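Local coordinates for protein AmbC (Sorangium cellulosum, PDB 5O15) that catalyses both the dehydration and the heterocycle-forming cyclisation of a polyketide intermediate in ambruticin biosynthesis, as a bifunctional domain with a double hotdog fold, at residues G179-W184 against D193-E198; P175-V180 against A217-L222; G150-A155 against S189-L194; E202-F207 against G251-R256. All blocks are in the same frame, centred on the assembly; numbering follows the deposited sequence. Where two conformers were deposited one is given.

Overall arrangement
From the N terminus, the first segment met is the loop 150-155. Interaction 3 folds it back onto strand 189-195 and closes a loop of 33 intervening residues. Inside that loop lie the first segments of interactions 2 and 1, which share Gly179 and Val180. Interaction 1 closes the hairpin of strands 180-186 and 189-195. It starts from the same stretch as interaction 2, which reaches on to helix 211-225. Interactions 2 and 3 cross. Interaction 4 opens after interactions 1 and 3 have closed, crosses interaction 2, and joins the turn before helix 211-225 to the loop that leads into strand 254-261. That strand borders 189-195, so interactions 1, 3 and 4 meet in neighbouring strands.

Interaction 1. Residues G179-W184 against D193-E198; sequences GVTAAW and DLALPE
Gly179 meets Leu194 and Ala195 through its carbonyl. Gly179 O accepts a hydrogen bond from Ala195 N at 2.9 Å. The same oxygen takes a CA-H...O contact from Leu194 CA. Val180 forms an antiparallel non-hydrogen-bonded pair with Leu194. Their side chains lie side by side and point the same way, with Val180 CG2 4.1 Å from Leu194 CD2. Gln219 of helix 211-225 also touches Val180 on this face.

At Thr181 the chain turns a corner. Thr181 N donates to Asp193 O at 2.9 Å. In the conformer described, chi1 of 66° sets OG1 between the backbone N and the carbonyl carbon. OG1 then lies 3.2 Å from Asp193 CB, and Thr181 CG2 reaches Ala195 CB. Ala182 follows as a hydrogen-bonded pair with Asp193, and Ala182 O accepts from Asp193 N at 3.0 Å. Asp193 is thus bonded to Thr181 N through its O and to Ala182 O through its N. The register shifts by one residue between the Val180-Leu194 and Ala182-Asp193 pairs, a beta bulge in the hairpin of strands 180-186 and 189-195. Trp184 closes the segment. The edge of its ring meets the carboxylate, with CH2 3.6 Å from Asp193 OD2 and the oxygen in the ring plane. The ring and carboxylate planes stand 88° apart.

Asp193 OD2 also accepts a hydrogen bond from Trp152 NE1, and OD1 makes a salt bridge with Arg256 NE. The main-chain bonds thus hold the hairpin through the bulge, and the donors round the carboxylate would favour its charged form.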
loop_
_atom_site.group_PDB
_atom_site.type_symbol
_atom_site.label_atom_id
_atom_site.label_comp_id
_atom_site.label_asym_id
_atom_site.label_seq_id
_atom_site.Cartn_x
_atom_site.Cartn_y
_atom_site.Cartn_z
ATOM N N GLY A 179 -8.607 7.225 -6.561
ATOM C CA GLY A 179 -8.273 8.186 -5.540
ATOM C C GLY A 179 -7.352 9.291 -5.979
ATOM O O GLY A 179 -6.783 9.969 -5.112
ATOM N N VAL A 180 -7.166 9.495 -7.269
ATOM C CA VAL A 180 -6.281 10.531 -7.785
ATOM C C VAL A 180 -7.141 11.637 -8.381
ATOM O O VAL A 180 -7.842 11.427 -9.380
ATOM C CB VAL A 180 -5.325 9.994 -8.851
ATOM C CG1 VAL A 180 -4.322 11.079 -9.249
ATOM C CG2 VAL A 180 -4.573 8.791 -8.346
ATOM N N THR A 181 -7.108 12.819 -7.800
ATOM C CA THR A 181 -7.939 13.869 -8.360
ATOM C C THR A 181 -7.209 14.685 -9.410
ATOM O O THR A 181 -7.877 15.297 -10.258
ATOM C CB THR A 181 -8.471 14.782 -7.262
ATOM O OG1 THR A 181 -7.378 15.470 -6.681
ATOM C CG2 THR A 181 -9.164 14.025 -6.192
ATOM N N ALA A 182 -5.882 14.729 -9.412
ATOM C CA ALA A 182 -5.121 15.464 -10.420
ATOM C C ALA A 182 -3.674 15.006 -10.324
ATOM O O ALA A 182 -3.227 14.599 -9.251
ATOM C CB ALA A 182 -5.188 16.968 -10.170
ATOM N N ALA A 183 -2.939 15.062 -11.422
ATOM C CA ALA A 183 -1.536 14.667 -11.420
ATOM C C ALA A 183 -0.802 15.403 -12.539
ATOM O O ALA A 183 -1.391 15.800 -13.553
ATOM C CB ALA A 183 -1.395 13.148 -11.574
ATOM N N TRP A 184 0.501 15.535 -12.370
ATOM C CA TRP A 184 1.398 16.197 -13.297
ATOM C C TRP A 184 2.754 15.522 -13.202
ATOM O O TRP A 184 3.043 14.797 -12.243
ATOM C CB TRP A 184 1.606 17.658 -12.924
ATOM C CG TRP A 184 0.369 18.482 -12.823
ATOM C CD1 TRP A 184 -0.118 19.309 -13.781
ATOM C CD2 TRP A 184 -0.532 18.581 -11.705
ATOM N NE1 TRP A 184 -1.262 19.936 -13.330
ATOM C CE2 TRP A 184 -1.543 19.489 -12.066
ATOM C CE3 TRP A 184 -0.568 17.997 -10.431
ATOM C CZ2 TRP A 184 -2.575 19.846 -11.201
ATOM C CZ3 TRP A 184 -1.604 18.351 -9.562
ATOM C CH2 TRP A 184 -2.596 19.272 -9.962
ATOM N N ASP A 193 -2.513 15.096 -6.429
ATOM C CA ASP A 193 -3.481 15.263 -5.355
ATOM C C ASP A 193 -4.243 13.957 -5.199
ATOM O O ASP A 193 -4.864 13.486 -6.162
ATOM C CB ASP A 193 -4.443 16.402 -5.683
ATOM C CG ASP A 193 -3.774 17.740 -5.656
ATOM O OD1 ASP A 193 -3.193 18.111 -4.622
ATOM O OD2 ASP A 193 -3.854 18.499 -6.629
ATOM N N LEU A 194 -4.211 13.396 -3.986
ATOM C CA LEU A 194 -4.841 12.126 -3.652
ATOM C C LEU A 194 -5.964 12.379 -2.657
ATOM O O LEU A 194 -5.806 13.156 -1.719
ATOM C CB LEU A 194 -3.838 11.171 -3.013
ATOM C CG LEU A 194 -2.516 10.959 -3.751
ATOM C CD1 LEU A 194 -1.672 9.928 -3.003
ATOM C CD2 LEU A 194 -2.693 10.542 -5.201
ATOM N N ALA A 195 -7.095 11.712 -2.835
ATOM C CA ALA A 195 -8.186 11.880 -1.885
ATOM C C ALA A 195 -9.055 10.648 -1.898
ATOM O O ALA A 195 -9.396 10.151 -2.972
ATOM C CB ALA A 195 -9.061 13.095 -2.230
ATOM N N LEU A 196 -9.378 10.155 -0.707
ATOM C CA LEU A 196 -10.324 9.064 -0.588
ATOM C C LEU A 196 -11.709 9.533 -1.045
ATOM O O LEU A 196 -12.145 10.654 -0.720
ATOM C CB LEU A 196 -10.422 8.597 0.860
ATOM C CG LEU A 196 -9.202 7.860 1.474
ATOM C CD1 LEU A 196 -9.379 7.646 2.952
ATOM C CD2 LEU A 196 -9.013 6.531 0.860
ATOM N N PRO A 197 -12.428 8.711 -1.800
ATOM C CA PRO A 197 -13.797 9.055 -2.191
ATOM C C PRO A 197 -14.736 9.127 -0.998
ATOM O O PRO A 197 -14.468 8.601 0.092
ATOM C CB PRO A 197 -14.200 7.907 -3.127
ATOM C CG PRO A 197 -12.927 7.264 -3.524
ATOM C CD PRO A 197 -11.948 7.484 -2.451
ATOM N N GLU A 198 -15.850 9.809 -1.227
ATOM C CA GLU A 198 -16.881 9.942 -0.220
ATOM C C GLU A 198 -17.295 8.568 0.281
ATOM O O GLU A 198 -17.301 7.588 -0.468
ATOM C CB GLU A 198 -18.075 10.663 -0.862
ATOM C CG GLU A 198 -19.376 10.667 -0.073
ATOM C CD GLU A 198 -20.511 11.366 -0.828
ATOM O OE1 GLU A 198 -20.226 12.144 -1.769
ATOM O OE2 GLU A 198 -21.693 11.132 -0.488
#

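Interaction 2. Residues P175-V180 against A217-L222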
loop_
_atom_site.group_PDB
_atom_site.type_symbol
_atom_site.label_atom_id
_atom_site.label_comp_id
_atom_site.label_asym_id
_atom_site.label_seq_id
_atom_site.Cartn_x
_atom_site.Cartn_y
_atom_site.Cartn_z
ATOM N N PRO A 175 -15.123 2.209 -6.986
ATOM C CA PRO A 175 -14.909 3.624 -6.637
ATOM C C PRO A 175 -13.850 3.888 -5.582
ATOM O O PRO A 175 -13.206 4.935 -5.607
ATOM C CB PRO A 175 -16.292 4.048 -6.122
ATOM C CG PRO A 175 -17.238 3.132 -6.737
ATOM C CD PRO A 175 -16.555 1.843 -6.964
ATOM N N ALA A 176 -13.638 2.979 -4.626
ATOM C CA ALA A 176 -12.661 3.255 -3.570
ATOM C C ALA A 176 -11.245 3.357 -4.121
ATOM O O ALA A 176 -10.374 3.944 -3.468
ATOM C CB ALA A 176 -12.705 2.182 -2.481
ATOM N N PHE A 177 -10.996 2.798 -5.304
ATOM C CA PHE A 177 -9.674 2.753 -5.922
ATOM C C PHE A 177 -9.581 3.690 -7.114
ATOM O O PHE A 177 -8.808 3.445 -8.042
ATOM C CB PHE A 177 -9.238 1.315 -6.203
ATOM C CG PHE A 177 -9.016 0.591 -4.934
ATOM C CD1 PHE A 177 -7.795 0.651 -4.286
ATOM C CD2 PHE A 177 -10.051 -0.071 -4.298
ATOM C CE1 PHE A 177 -7.612 0.037 -3.051
ATOM C CE2 PHE A 177 -9.888 -0.653 -3.071
ATOM C CZ PHE A 177 -8.658 -0.618 -2.467
ATOM N N ARG A 178 -10.306 4.805 -7.034
ATOM C CA ARG A 178 -10.145 5.942 -7.943
ATOM C C ARG A 178 -9.846 7.146 -7.060
ATOM O O ARG A 178 -10.733 7.959 -6.793
ATOM C CB ARG A 178 -11.385 6.154 -8.825
ATOM C CG ARG A 178 -11.429 5.204 -10.005
ATOM C CD ARG A 178 -12.554 5.534 -11.023
ATOM N NE ARG A 178 -13.783 4.923 -10.585
ATOM C CZ ARG A 178 -14.087 3.638 -10.749
ATOM N NH1 ARG A 178 -13.220 2.823 -11.327
ATOM N NH2 ARG A 178 -15.251 3.156 -10.311
ATOM N N GLY A 179 -8.607 7.225 -6.561
ATOM C CA GLY A 179 -8.273 8.186 -5.540
ATOM C C GLY A 179 -7.352 9.291 -5.979
ATOM O O GLY A 179 -6.783 9.969 -5.112
ATOM N N VAL A 180 -7.166 9.495 -7.269
ATOM C CA VAL A 180 -6.281 10.531 -7.785
ATOM C C VAL A 180 -7.141 11.637 -8.381
ATOM O O VAL A 180 -7.842 11.427 -9.380
ATOM C CB VAL A 180 -5.325 9.994 -8.851
ATOM C CG1 VAL A 180 -4.322 11.079 -9.249
ATOM C CG2 VAL A 180 -4.573 8.791 -8.346
ATOM N N ALA A 217 -1.395 6.666 -4.640
ATOM C CA ALA A 217 -0.096 7.050 -5.163
ATOM C C ALA A 217 0.351 6.111 -6.276
ATOM O O ALA A 217 0.937 6.548 -7.281
ATOM C CB ALA A 217 0.932 7.105 -4.049
ATOM N N LEU A 218 0.081 4.809 -6.107
ATOM C CA LEU A 218 0.362 3.836 -7.158
ATOM C C LEU A 218 -0.499 4.082 -8.393
ATOM O O LEU A 218 -0.013 3.962 -9.522
ATOM C CB LEU A 218 0.139 2.413 -6.641
ATOM C CG LEU A 218 0.884 2.026 -5.364
ATOM C CD1 LEU A 218 0.585 0.574 -5.052
ATOM C CD2 LEU A 218 2.356 2.310 -5.514
ATOM N N GLN A 219 -1.781 4.414 -8.199
ATOM C CA GLN A 219 -2.649 4.741 -9.331
ATOM C C GLN A 219 -2.070 5.902 -10.131
ATOM O O GLN A 219 -2.118 5.899 -11.362
ATOM C CB GLN A 219 -4.044 5.108 -8.832
ATOM C CG GLN A 219 -4.828 3.984 -8.173
ATOM C CD GLN A 219 -5.913 4.523 -7.281
ATOM O OE1 GLN A 219 -6.507 5.563 -7.588
ATOM N NE2 GLN A 219 -6.163 3.848 -6.151
ATOM N N ALA A 220 -1.564 6.931 -9.438
ATOM C CA ALA A 220 -1.023 8.086 -10.146
ATOM C C ALA A 220 0.170 7.678 -10.990
ATOM O O ALA A 220 0.299 8.098 -12.149
ATOM C CB ALA A 220 -0.631 9.164 -9.135
ATOM N N LEU A 221 1.062 6.868 -10.416
ATOM C CA LEU A 221 2.191 6.348 -11.153
ATOM C C LEU A 221 1.749 5.544 -12.373
ATOM O O LEU A 221 2.271 5.724 -13.476
ATOM C CB LEU A 221 3.013 5.486 -10.210
ATOM C CG LEU A 221 4.139 4.721 -10.877
ATOM C CD1 LEU A 221 5.114 5.688 -11.529
ATOM C CD2 LEU A 221 4.852 3.892 -9.879
ATOM N N LEU A 222 0.795 4.644 -12.197
ATOM C CA LEU A 222 0.360 3.816 -13.312
ATOM C C LEU A 222 -0.324 4.642 -14.390
ATOM O O LEU A 222 -0.135 4.387 -15.579
ATOM C CB LEU A 222 -0.563 2.713 -12.809
ATOM C CG LEU A 222 0.084 1.648 -11.937
ATOM C CD1 LEU A 222 -0.955 0.681 -11.383
ATOM C CD2 LEU A 222 1.178 0.904 -12.681
HETATM O O HOH W 1 -7.831 5.077 -4.084
#
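The hydrogen bond between Gly179 N and Gln219 OE1 ties the loop 175-180 to helix 211-225. It is 2.9 Å long and nearly straight, at 176°. The N-H meets a lone pair of OE1 in the amide plane. Beyond CG the Gln219 side chain is extended, with CD anti to CA (chi2 159°), and this carries the amide across to the loop. Gln219 NE2 donates to a water at 2.9 Å, and that water donates to Ala176 O. NE2 also donates to Asp215 OD2 on the same helix. Bonds at both OE1 and NE2 fix the rotation of the amide.

Other polar contacts are close without bonding. Phe177 O lies 3.2 Å from Gln219 CD and about as far from OE1 and NE2. The Phe177 ring plane is turned 60° from the amide plane, and its CD1 is 4.0 Å from Gln219 NE2.

The apolar part is small. Val180 CG2 packs on Gln219 CB at 3.8 Å and on Ala220 CB at 4.0 Å. An alanine in place of Gln219 would probably leave Gly179 N without its acceptor and the water and Asp215 without their amide donor.

Asp215 and Gln219 have the spacing of the DxxxQ motif of polyketide synthase dehydratases. Pro175 and Phe177 fit the family's GPxF element, and the Phe177 ring meets His51. A glutamine tying that loop to the central helix of the second hotdog is consistent with the active-site surroundings of such dehydratases.

Interaction 3. Residues G150-A155 against S189-L194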
loop_
_atom_site.group_PDB
_atom_site.type_symbol
_atom_site.label_atom_id
_atom_site.label_comp_id
_atom_site.label_asym_id
_atom_site.label_seq_id
_atom_site.Cartn_x
_atom_site.Cartn_y
_atom_site.Cartn_z
ATOM N N GLY A 150 3.749 26.247 -1.787
ATOM C CA GLY A 150 3.905 27.230 -2.842
ATOM C C GLY A 150 3.208 26.795 -4.108
ATOM O O GLY A 150 2.098 26.283 -4.078
ATOM N N ALA A 151 3.871 27.008 -5.232
ATOM C CA ALA A 151 3.277 26.700 -6.517
ATOM C C ALA A 151 2.923 25.228 -6.588
ATOM O O ALA A 151 3.733 24.364 -6.237
ATOM C CB ALA A 151 4.256 27.024 -7.640
ATOM N N TRP A 152 1.704 24.955 -7.036
ATOM C CA TRP A 152 1.260 23.580 -7.151
ATOM C C TRP A 152 0.448 23.476 -8.428
ATOM O O TRP A 152 -0.552 24.182 -8.566
ATOM C CB TRP A 152 0.412 23.168 -5.961
ATOM C CG TRP A 152 -0.014 21.738 -6.076
ATOM C CD1 TRP A 152 -1.239 21.291 -6.443
ATOM C CD2 TRP A 152 0.793 20.584 -5.883
ATOM N NE1 TRP A 152 -1.264 19.926 -6.455
ATOM C CE2 TRP A 152 -0.027 19.463 -6.106
ATOM C CE3 TRP A 152 2.124 20.390 -5.517
ATOM C CZ2 TRP A 152 0.444 18.154 -5.973
ATOM C CZ3 TRP A 152 2.595 19.103 -5.376
ATOM C CH2 TRP A 152 1.745 17.991 -5.596
ATOM N N PRO A 153 0.830 22.628 -9.385
ATOM C CA PRO A 153 2.004 21.754 -9.317
ATOM C C PRO A 153 3.294 22.569 -9.384
ATOM O O PRO A 153 3.270 23.766 -9.672
ATOM C CB PRO A 153 1.855 20.890 -10.566
ATOM C CG PRO A 153 1.170 21.762 -11.511
ATOM C CD PRO A 153 0.149 22.507 -10.681
ATOM N N PRO A 154 4.426 21.937 -9.090
ATOM C CA PRO A 154 5.706 22.638 -9.236
ATOM C C PRO A 154 5.874 23.192 -10.648
ATOM O O PRO A 154 5.308 22.675 -11.620
ATOM C CB PRO A 154 6.745 21.550 -8.927
ATOM C CG PRO A 154 6.010 20.578 -8.061
ATOM C CD PRO A 154 4.617 20.552 -8.623
ATOM N N ALA A 155 6.670 24.259 -10.757
ATOM C CA ALA A 155 6.902 24.905 -12.043
ATOM C C ALA A 155 7.434 23.917 -13.079
ATOM O O ALA A 155 8.231 23.029 -12.774
ATOM C CB ALA A 155 7.880 26.079 -11.885
ATOM N N SER A 189 9.565 12.768 -11.840
ATOM C CA SER A 189 8.720 12.973 -10.674
ATOM C C SER A 189 7.274 13.183 -11.083
ATOM O O SER A 189 6.973 14.061 -11.900
ATOM C CB SER A 189 9.196 14.189 -9.888
ATOM O OG SER A 189 10.470 13.918 -9.335
ATOM N N ILE A 190 6.389 12.398 -10.495
ATOM C CA ILE A 190 4.951 12.566 -10.616
ATOM C C ILE A 190 4.449 13.244 -9.356
ATOM O O ILE A 190 4.757 12.802 -8.242
ATOM C CB ILE A 190 4.246 11.225 -10.832
ATOM C CG1 ILE A 190 4.801 10.532 -12.084
ATOM C CG2 ILE A 190 2.757 11.422 -10.919
ATOM C CD1 ILE A 190 4.536 11.248 -13.363
ATOM N N TYR A 191 3.692 14.322 -9.520
ATOM C CA TYR A 191 3.083 15.061 -8.437
ATOM C C TYR A 191 1.582 14.852 -8.519
ATOM O O TYR A 191 1.008 14.958 -9.610
ATOM C CB TYR A 191 3.428 16.556 -8.550
ATOM C CG TYR A 191 4.901 16.792 -8.327
ATOM C CD1 TYR A 191 5.387 16.814 -7.044
ATOM C CD2 TYR A 191 5.803 16.924 -9.370
ATOM C CE1 TYR A 191 6.727 16.987 -6.788
ATOM C CE2 TYR A 191 7.173 17.090 -9.123
ATOM C CZ TYR A 191 7.617 17.126 -7.824
ATOM O OH TYR A 191 8.962 17.280 -7.520
ATOM N N ALA A 192 0.921 14.579 -7.405
ATOM C CA ALA A 192 -0.503 14.281 -7.469
ATOM C C ALA A 192 -1.234 14.741 -6.229
ATOM O O ALA A 192 -0.681 14.749 -5.123
ATOM C CB ALA A 192 -0.739 12.786 -7.710
ATOM N N ASP A 193 -2.513 15.096 -6.429
ATOM C CA ASP A 193 -3.481 15.263 -5.355
ATOM C C ASP A 193 -4.243 13.957 -5.199
ATOM O O ASP A 193 -4.864 13.486 -6.162
ATOM C CB ASP A 193 -4.443 16.402 -5.683
ATOM C CG ASP A 193 -3.774 17.740 -5.656
ATOM O OD1 ASP A 193 -3.193 18.111 -4.622
ATOM O OD2 ASP A 193 -3.854 18.499 -6.629
ATOM N N LEU A 194 -4.211 13.396 -3.986
ATOM C CA LEU A 194 -4.841 12.126 -3.652
ATOM C C LEU A 194 -5.964 12.379 -2.657
ATOM O O LEU A 194 -5.806 13.156 -1.719
ATOM C CB LEU A 194 -3.838 11.171 -3.013
ATOM C CG LEU A 194 -2.516 10.959 -3.751
ATOM C CD1 LEU A 194 -1.672 9.928 -3.003
ATOM C CD2 LEU A 194 -2.693 10.542 -5.201
#
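The indole N-H of Trp152 points at the carboxylate of Asp193. Trp152 NE1 donates to Asp193 OD2 at 3.0 Å in a fairly straight bond. The oxygen lies near the ring plane, at the ring edge. On the acid, the donor comes from the syn side but stands 34° out of the carboxylate plane. The first torsion of Trp152 (chi1 -179°) sets CG anti to the backbone N, beside the carbonyl carbon. The far rim of the indole rests on strand 189-195, with Trp152 CZ2 3.7 Å from Ala192 O.

Trp152 and Tyr191 meet obliquely, their ring planes 86° apart. The closest touch is Trp152 CH2 on Tyr191 CB, at 3.7 Å. The Trp152-Pro153 peptide bond is cis, and Pro154 follows, lying over one face of the Tyr191 ring. Pro154 CG stands 3.6 Å from the ring centroid, almost on the ring normal. This is a CH-pi contact over the centre. Pro154 CD sits nearer the root of the ring, 3.8 Å from Tyr191 CG.

Arg256 makes a cation-pi contact with Trp152 and a salt bridge with Asp193 OD1. Tyr191 OH is hydrogen-bonded to Arg258 NE. An alanine in place of Trp152 would probably leave Asp193 OD2 without its indole donor, strip Arg256 of its aromatic partner and open a gap beside Tyr191 CB.

The loop 150-155 is thus held to strand 189-195 by the hydrogen bond to Asp193 and by packing on Tyr191. Arg256 would probably offset the charge of Asp193, and the indole N-H would stabilise it as a hydrogen-bond donor.

Interaction 4. Residues E202-F207 against G251-R256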
loop_
_atom_site.group_PDB
_atom_site.type_symbol
_atom_site.label_atom_id
_atom_site.label_comp_id
_atom_site.label_asym_id
_atom_site.label_seq_id
_atom_site.Cartn_x
_atom_site.Cartn_y
_atom_site.Cartn_z
ATOM N N GLU A 202 -14.572 8.423 5.394
ATOM C CA GLU A 202 -14.993 8.554 6.786
ATOM C C GLU A 202 -14.196 7.662 7.728
ATOM O O GLU A 202 -14.085 7.980 8.917
ATOM C CB GLU A 202 -16.487 8.259 6.909
ATOM C CG GLU A 202 -17.357 9.302 6.242
ATOM C CD GLU A 202 -18.824 9.007 6.411
ATOM O OE1 GLU A 202 -19.654 9.787 5.902
ATOM O OE2 GLU A 202 -19.139 7.989 7.062
ATOM N N ARG A 203 -13.640 6.558 7.234
ATOM C CA ARG A 203 -12.842 5.663 8.058
ATOM C C ARG A 203 -11.361 6.007 8.048
ATOM O O ARG A 203 -10.593 5.357 8.756
ATOM C CB ARG A 203 -13.000 4.215 7.588
ATOM C CG ARG A 203 -14.291 3.536 7.996
ATOM C CD ARG A 203 -14.193 2.046 7.729
ATOM N NE ARG A 203 -15.222 1.564 6.806
ATOM C CZ ARG A 203 -16.279 0.833 7.150
ATOM N NH1 ARG A 203 -16.485 0.476 8.410
ATOM N NH2 ARG A 203 -17.139 0.451 6.218
ATOM N N ALA A 204 -10.933 7.001 7.269
ATOM C CA ALA A 204 -9.499 7.263 7.144
ATOM C C ALA A 204 -8.835 7.404 8.506
ATOM O O ALA A 204 -7.727 6.896 8.723
ATOM C CB ALA A 204 -9.272 8.525 6.319
ATOM N N GLN A 205 -9.500 8.083 9.435
ATOM C CA GLN A 205 -8.924 8.339 10.747
ATOM C C GLN A 205 -8.692 7.078 11.565
ATOM O O GLN A 205 -7.971 7.146 12.562
ATOM C CB GLN A 205 -9.838 9.297 11.514
ATOM C CG GLN A 205 -11.284 8.814 11.605
ATOM C CD GLN A 205 -12.199 9.857 12.212
ATOM O OE1 GLN A 205 -11.790 10.618 13.085
ATOM N NE2 GLN A 205 -13.436 9.913 11.734
ATOM N N ASP A 206 -9.275 5.938 11.169
ATOM C CA ASP A 206 -9.125 4.694 11.908
ATOM C C ASP A 206 -7.850 3.946 11.535
ATOM O O ASP A 206 -7.435 3.043 12.273
ATOM C CB ASP A 206 -10.334 3.783 11.647
ATOM C CG ASP A 206 -11.668 4.402 12.070
ATOM O OD1 ASP A 206 -11.705 5.272 12.968
ATOM O OD2 ASP A 206 -12.697 3.999 11.492
ATOM N N PHE A 207 -7.228 4.289 10.411
ATOM C CA PHE A 207 -6.054 3.590 9.916
ATOM C C PHE A 207 -4.811 4.433 10.169
ATOM O O PHE A 207 -4.885 5.647 10.335
ATOM C CB PHE A 207 -6.192 3.318 8.404
ATOM C CG PHE A 207 -7.240 2.284 8.053
ATOM C CD1 PHE A 207 -6.904 0.941 8.046
ATOM C CD2 PHE A 207 -8.538 2.635 7.775
ATOM C CE1 PHE A 207 -7.849 -0.016 7.736
ATOM C CE2 PHE A 207 -9.483 1.670 7.479
ATOM C CZ PHE A 207 -9.131 0.349 7.454
ATOM N N GLY A 251 -3.817 8.581 10.078
ATOM C CA GLY A 251 -5.229 8.901 9.862
ATOM C C GLY A 251 -5.569 9.861 8.739
ATOM O O GLY A 251 -6.713 10.330 8.680
ATOM N N ALA A 252 -4.641 10.170 7.844
ATOM C CA ALA A 252 -4.926 11.117 6.775
ATOM C C ALA A 252 -5.971 10.581 5.791
ATOM O O ALA A 252 -6.047 9.387 5.523
ATOM C CB ALA A 252 -3.646 11.409 6.003
ATOM N N ALA A 253 -6.771 11.499 5.228
ATOM C CA ALA A 253 -7.777 11.151 4.231
ATOM C C ALA A 253 -7.458 11.674 2.845
ATOM O O ALA A 253 -8.062 11.211 1.868
ATOM C CB ALA A 253 -9.154 11.683 4.646
ATOM N N ALA A 254 -6.570 12.657 2.742
ATOM C CA ALA A 254 -6.243 13.276 1.470
ATOM C C ALA A 254 -4.855 13.866 1.641
ATOM O O ALA A 254 -4.506 14.312 2.730
ATOM C CB ALA A 254 -7.285 14.338 1.091
ATOM N N LEU A 255 -4.080 13.893 0.554
ATOM C CA LEU A 255 -2.641 14.148 0.597
ATOM C C LEU A 255 -2.199 14.705 -0.729
ATOM O O LEU A 255 -2.848 14.476 -1.747
ATOM C CB LEU A 255 -1.831 12.835 0.809
ATOM C CG LEU A 255 -2.133 12.091 2.073
ATOM C CD1 LEU A 255 -1.569 10.671 2.037
ATOM C CD2 LEU A 255 -1.468 12.797 3.259
ATOM N N ARG A 256 -1.030 15.340 -0.713
ATOM C CA ARG A 256 -0.236 15.523 -1.914
ATOM C C ARG A 256 0.882 14.494 -1.931
ATOM O O ARG A 256 1.394 14.101 -0.885
ATOM C CB ARG A 256 0.322 16.929 -2.044
ATOM C CG ARG A 256 -0.743 17.912 -2.443
ATOM C CD ARG A 256 -0.226 19.305 -2.602
ATOM N NE ARG A 256 -1.302 20.172 -3.077
ATOM C CZ ARG A 256 -1.287 21.492 -3.037
ATOM N NH1 ARG A 256 -0.236 22.140 -2.572
ATOM N NH2 ARG A 256 -2.330 22.196 -3.483
HETATM O O HOH W 2 -5.490 7.041 6.873
#
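Ala204 points its methyl at the segment 251-256. CB is the whole side chain, so it is root and tip at once. It meets backbone: Ala204 CB is 3.4 Å from Ala252 O. It also meets a side chain, with Ala204 CB 3.6 Å from Ala253 CB. Leu196, just after strand 189-195, touches the same methyl.

The carbonyl of Ala204 serves the contact as well. One water donates to Ala204 O at 2.9 Å and to Ala252 O at 2.8 Å, bridging the two backbones. Ala204 O also takes a CA-H...O contact from Gly251 CA at 3.4 Å. Residues 202-206 belong to a 3-10 helical segment between strand 189-195 and helix 211-225 of the second hotdog. Here it packs against the loop that leads into strand 254-261.

Gly251 has a phi of 88°, where a CB would press on the carbonyl oxygen of the residue before it. Such a CB would also lie tight against Gln205 CA. Gly251 CA makes a second CA-H...O contact with Phe207 O at 3.3 Å. Gln205 CA lies 3.6 Å from Gly251 O, while its side-chain NE2 turns back to a weak bond with Glu202 O.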